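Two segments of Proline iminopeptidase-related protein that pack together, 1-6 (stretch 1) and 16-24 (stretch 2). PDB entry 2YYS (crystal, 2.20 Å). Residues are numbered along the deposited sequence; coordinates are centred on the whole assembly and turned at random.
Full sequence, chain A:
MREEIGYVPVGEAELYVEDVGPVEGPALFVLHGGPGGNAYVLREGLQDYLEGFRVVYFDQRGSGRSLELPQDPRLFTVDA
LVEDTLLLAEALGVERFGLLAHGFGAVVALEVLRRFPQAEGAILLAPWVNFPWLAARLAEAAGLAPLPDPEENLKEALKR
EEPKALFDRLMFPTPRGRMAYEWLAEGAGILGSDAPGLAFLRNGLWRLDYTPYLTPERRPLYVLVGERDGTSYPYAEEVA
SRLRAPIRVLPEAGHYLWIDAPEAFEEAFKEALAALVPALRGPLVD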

ATOM      1  N   MET A   1      -8.418  19.694 -15.633  1.00 22.86           N
ATOM      2  CA  MET A   1      -8.540  18.928 -14.353  1.00 22.21           C
ATOM      3  C   MET A   1      -7.725  19.653 -13.291  1.00 23.62           C
ATOM      4  O   MET A   1      -6.600  20.099 -13.554  1.00 26.19           O
ATOM      5  CB  MET A   1      -7.989  17.527 -14.543  1.00 21.98           C
ATOM      6  CG  MET A   1      -7.987  16.669 -13.263  1.00 20.92           C
ATOM      7  SD  MET A   1      -6.600  15.526 -13.251  1.00 24.83           S
ATOM      8  CE  MET A   1      -7.426  14.006 -13.752  1.00 22.41           C
ATOM      9  N   ARG A   2      -8.296  19.761 -12.095  1.00 25.55           N
ATOM     10  CA  ARG A   2      -7.598  20.359 -10.978  1.00 25.96           C
ATOM     11  C   ARG A   2      -6.463  19.447 -10.491  1.00 25.62           C
ATOM     12  O   ARG A   2      -6.642  18.256 -10.291  1.00 24.53           O
ATOM     13  CB  ARG A   2      -8.587  20.644  -9.855  1.00 26.34           C
ATOM     14  CG  ARG A   2      -7.976  21.278  -8.635  1.00 27.33           C
ATOM     15  CD  ARG A   2      -8.968  21.451  -7.512  1.00 27.35           C
ATOM     16  NE  ARG A   2      -8.273  21.607  -6.254  1.00 27.98           N
ATOM     17  CZ  ARG A   2      -7.891  20.626  -5.440  1.00 26.89           C
ATOM     18  NH1 ARG A   2      -8.143  19.346  -5.703  1.00 26.51           N
ATOM     19  NH2 ARG A   2      -7.247  20.949  -4.329  1.00 26.13           N
ATOM     20  N   GLU A   3      -5.292  20.040 -10.306  1.00 25.67           N
ATOM     21  CA  GLU A   3      -4.119  19.331  -9.816  1.00 25.75           C
ATOM     22  C   GLU A   3      -3.204  20.305  -9.076  1.00 24.91           C
ATOM     23  O   GLU A   3      -2.655  21.234  -9.677  1.00 25.29           O
ATOM     24  CB  GLU A   3      -3.379  18.674 -10.982  1.00 25.94           C
ATOM     25  CG  GLU A   3      -2.143  17.897 -10.553  1.00 27.91           C
ATOM     26  CD  GLU A   3      -1.376  17.309 -11.718  1.00 30.31           C
ATOM     27  OE1 GLU A   3      -1.183  18.008 -12.726  1.00 33.67           O
ATOM     28  OE2 GLU A   3      -0.939  16.156 -11.616  1.00 31.07           O
ATOM     29  N   GLU A   4      -3.048  20.087  -7.773  1.00 23.75           N
ATOM     30  CA  GLU A   4      -2.229  20.940  -6.912  1.00 22.93           C
ATOM     31  C   GLU A   4      -1.142  20.084  -6.307  1.00 21.62           C
ATOM     32  O   GLU A   4      -1.417  19.171  -5.519  1.00 20.32           O
ATOM     33  CB  GLU A   4      -3.058  21.585  -5.796  1.00 23.23           C
ATOM     34  CG  GLU A   4      -4.197  22.463  -6.286  1.00 26.42           C
ATOM     35  CD  GLU A   4      -3.722  23.593  -7.178  1.00 32.03           C
ATOM     36  OE1 GLU A   4      -2.640  24.169  -6.888  1.00 34.50           O
ATOM     37  OE2 GLU A   4      -4.430  23.893  -8.181  1.00 36.58           O
ATOM     38  N   ILE A   5       0.091  20.384  -6.700  1.00 20.55           N
ATOM     39  CA  ILE A   5       1.262  19.649  -6.290  1.00 20.10           C
ATOM     40  C   ILE A   5       2.146  20.579  -5.449  1.00 20.03           C
ATOM     41  O   ILE A   5       2.431  21.708  -5.844  1.00 20.04           O
ATOM     42  CB  ILE A   5       2.020  19.147  -7.528  1.00 20.06           C
ATOM     43  CG1 ILE A   5       1.115  18.217  -8.357  1.00 20.61           C
ATOM     44  CG2 ILE A   5       3.317  18.470  -7.100  1.00 20.80           C
ATOM     45  CD1 ILE A   5       1.722  17.681  -9.645  1.00 20.49           C
ATOM     46  N   GLY A   6       2.572  20.097  -4.293  1.00 19.68           N
ATOM     47  CA  GLY A   6       3.497  20.835  -3.453  1.00 20.19           C
ATOM     48  C   GLY A   6       3.986  20.031  -2.261  1.00 20.53           C
ATOM     49  O   GLY A   6       3.683  18.847  -2.112  1.00 21.20           O
ATOM     50  N   TYR A  16       5.475  15.299   0.005  1.00 17.77           N
ATOM     51  CA  TYR A  16       5.144  15.519  -1.393  1.00 17.14           C
ATOM     52  C   TYR A  16       3.692  15.078  -1.622  1.00 17.31           C
ATOM     53  O   TYR A  16       3.340  13.924  -1.385  1.00 17.03           O
ATOM     54  CB  TYR A  16       6.099  14.756  -2.311  1.00 16.86           C
ATOM     55  CG  TYR A  16       5.713  14.895  -3.746  1.00 15.79           C
ATOM     56  CD1 TYR A  16       6.128  15.993  -4.507  1.00 13.13           C
ATOM     57  CD2 TYR A  16       4.911  13.935  -4.349  1.00 14.55           C
ATOM     58  CE1 TYR A  16       5.747  16.111  -5.841  1.00 13.84           C
ATOM     59  CE2 TYR A  16       4.520  14.053  -5.647  1.00 15.18           C
ATOM     60  CZ  TYR A  16       4.933  15.139  -6.405  1.00 15.43           C
ATOM     61  OH  TYR A  16       4.501  15.225  -7.716  1.00 14.63           O
ATOM     62  N   VAL A  17       2.860  16.009  -2.081  1.00 16.99           N
ATOM     63  CA  VAL A  17       1.434  15.786  -2.225  1.00 17.39           C
ATOM     64  C   VAL A  17       0.987  16.158  -3.626  1.00 17.50           C
ATOM     65  O   VAL A  17       1.392  17.192  -4.154  1.00 17.46           O
ATOM     66  CB  VAL A  17       0.644  16.632  -1.183  1.00 17.45           C
ATOM     67  CG1 VAL A  17      -0.845  16.517  -1.393  1.00 18.09           C
ATOM     68  CG2 VAL A  17       1.003  16.195   0.238  1.00 17.26           C
ATOM     69  N   GLU A  18       0.171  15.295  -4.226  1.00 17.76           N
ATOM     70  CA  GLU A  18      -0.547  15.587  -5.464  1.00 18.24           C
ATOM     71  C   GLU A  18      -2.036  15.471  -5.160  1.00 18.06           C
ATOM     72  O   GLU A  18      -2.573  14.375  -4.976  1.00 17.65           O
ATOM     73  CB  GLU A  18      -0.153  14.628  -6.584  1.00 18.39           C
ATOM     74  CG  GLU A  18       1.353  14.533  -6.810  1.00 19.57           C
ATOM     75  CD  GLU A  18       1.747  13.487  -7.848  1.00 20.35           C
ATOM     76  OE1 GLU A  18       0.945  12.574  -8.108  1.00 20.31           O
ATOM     77  OE2 GLU A  18       2.880  13.571  -8.391  1.00 20.46           O
ATOM     78  N   ASP A  19      -2.668  16.629  -5.076  1.00 18.26           N
ATOM     79  CA  ASP A  19      -4.059  16.792  -4.735  1.00 18.60           C
ATOM     80  C   ASP A  19      -4.810  17.001  -6.042  1.00 19.24           C
ATOM     81  O   ASP A  19      -4.750  18.072  -6.649  1.00 19.05           O
ATOM     82  CB  ASP A  19      -4.156  17.998  -3.797  1.00 18.63           C
ATOM     83  CG  ASP A  19      -5.559  18.305  -3.351  1.00 19.04           C
ATOM     84  OD1 ASP A  19      -6.520  17.592  -3.715  1.00 17.76           O
ATOM     85  OD2 ASP A  19      -5.782  19.288  -2.619  1.00 20.99           O
ATOM     86  N   VAL A  20      -5.542  15.977  -6.460  1.00 20.14           N
ATOM     87  CA  VAL A  20      -6.052  15.878  -7.827  1.00 21.36           C
ATOM     88  C   VAL A  20      -7.564  15.695  -7.867  1.00 22.07           C
ATOM     89  O   VAL A  20      -8.111  14.936  -7.081  1.00 22.52           O
ATOM     90  CB  VAL A  20      -5.383  14.672  -8.514  1.00 21.71           C
ATOM     91  CG1 VAL A  20      -5.909  14.449  -9.886  1.00 22.76           C
ATOM     92  CG2 VAL A  20      -3.869  14.892  -8.572  1.00 21.82           C
ATOM     93  N   GLY A  21      -8.231  16.358  -8.809  1.00 22.40           N
ATOM     94  CA  GLY A  21      -9.672  16.226  -8.973  1.00 22.49           C
ATOM     95  C   GLY A  21     -10.465  17.336  -8.292  1.00 22.75           C
ATOM     96  O   GLY A  21      -9.889  18.206  -7.643  1.00 21.50           O
ATOM     97  N   PRO A  22     -11.790  17.317  -8.456  1.00 23.67           N
ATOM     98  CA  PRO A  22     -12.653  18.384  -7.927  1.00 24.21           C
ATOM     99  C   PRO A  22     -12.454  18.586  -6.427  1.00 24.47           C
ATOM    100  O   PRO A  22     -12.486  17.622  -5.675  1.00 24.07           O
ATOM    101  CB  PRO A  22     -14.085  17.908  -8.240  1.00 24.50           C
ATOM    102  CG  PRO A  22     -13.988  16.609  -8.936  1.00 24.95           C
ATOM    103  CD  PRO A  22     -12.544  16.264  -9.160  1.00 23.96           C
ATOM    104  N   VAL A  23     -12.241  19.825  -6.010  1.00 25.09           N
ATOM    105  CA  VAL A  23     -11.905  20.131  -4.623  1.00 26.31           C
ATOM    106  C   VAL A  23     -13.027  19.761  -3.635  1.00 26.89           C
ATOM    107  O   VAL A  23     -12.764  19.477  -2.473  1.00 26.92           O
ATOM    108  CB  VAL A  23     -11.502  21.629  -4.458  1.00 26.32           C
ATOM    109  CG1 VAL A  23     -12.715  22.576  -4.587  1.00 27.47           C
ATOM    110  CG2 VAL A  23     -10.790  21.843  -3.150  1.00 26.83           C
ATOM    111  N   GLU A  24     -14.262  19.756  -4.115  1.00 27.98           N
ATOM    112  CA  GLU A  24     -15.421  19.458  -3.286  1.00 29.36           C
ATOM    113  C   GLU A  24     -15.939  18.031  -3.523  1.00 28.78           C
ATOM    114  O   GLU A  24     -16.893  17.608  -2.884  1.00 29.90           O
ATOM    115  CB  GLU A  24     -16.512  20.533  -3.500  1.00 30.12           C
ATOM    116  CG  GLU A  24     -16.275  21.769  -2.622  1.00 33.60           C
ATOM    117  CD  GLU A  24     -17.001  23.053  -3.060  1.00 38.82           C
ATOM    118  OE1 GLU A  24     -17.440  23.177  -4.230  1.00 41.66           O
ATOM    119  OE2 GLU A  24     -17.119  23.969  -2.210  1.00 41.17           O
TER

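The two stretches lie side by side as antiparallel strands, residues 3-6 against 16-20. Their N-to-C directions differ by 172°, and the axes approach to 4.7 Å. The contact buries 623 Å² in all, both sides summed.

Backbone hydrogen bonds set the register. Glu-4 and Asp-19 form a hydrogen-bonded pair: Glu-4 N to Asp-19 O is 2.9 Å, and Asp-19 N to Glu-4 O is 2.9 Å. Gly-6 and Val-17 form the next such pair, with Gly-6 N to Val-17 O at 3.1 Å and Val-17 N to Gly-6 O at 3.0 Å. Beyond the strand ends, Gly-21 N donates to Arg-2 O at 2.9 Å, nearly linear at 169°. Between these bonds sit the non-hydrogen-bonded pairs Glu-3 with Val-20 and Ile-5 with Glu-18. Their CA atoms come closer, 4.4 Å from Glu-3 CA to Val-20 CA and 4.5 Å from Ile-5 CA to Glu-18 CA. Here CA-H...O contacts add to the pairing. Ile-5 CA lies 3.3 Å from Val-17 O, and Glu-3 CA and Val-20 CA lie 3.5 Å from Asp-19 O and Arg-2 O respectively.

The charged contact centres on Arg-2. Its CA-to-CB bond points toward stretch 2, and chi1 to chi3 are all t, so the side chain is extended and brings the guanidinium up to Asp-19 and Gly-21. It forms a salt bridge with Asp-19, with Arg-2 NH2 to Asp-19 OD2 at 2.8 Å. Arg-2 NH1 also donates to Asp-19 OD1 at 3.1 Å, so the two charged groups meet through two hydrogen bonds. The same NH1 of Arg-2 donates to Gly-21 O at 2.8 Å. These acceptors lie at the edge of the guanidinium, near its plane, where its N-H groups point. Val-23 CB covers one face of the group, 3.7 Å from Arg-2 NE. One side-chain hydrogen bond lies within stretch 2: Tyr-16 OH donates to Glu-18 OE2 at a very short 2.4 Å. This bond ties the tyrosine to a side chain on the same sheet face as Ile-5.

Two apolar side-chain pairs add to the contact. Met-1 SD meets Val-20 CG1 at 3.6 Å. Ile-5 CG2 lies 3.6 Å from Tyr-16 CE1. Aliphatic parts of the glutamates also pack: Glu-3 CG is 4.0 Å from Val-20 CG2, and Ile-5 CG1 is 4.0 Å from Glu-18 CG.

Gly-21 has a positive phi of 97°. At these backbone angles a CB would be jammed against the carbonyl O of Val-20 and would clash with Pro-22 CD. The conformation therefore calls for glycine.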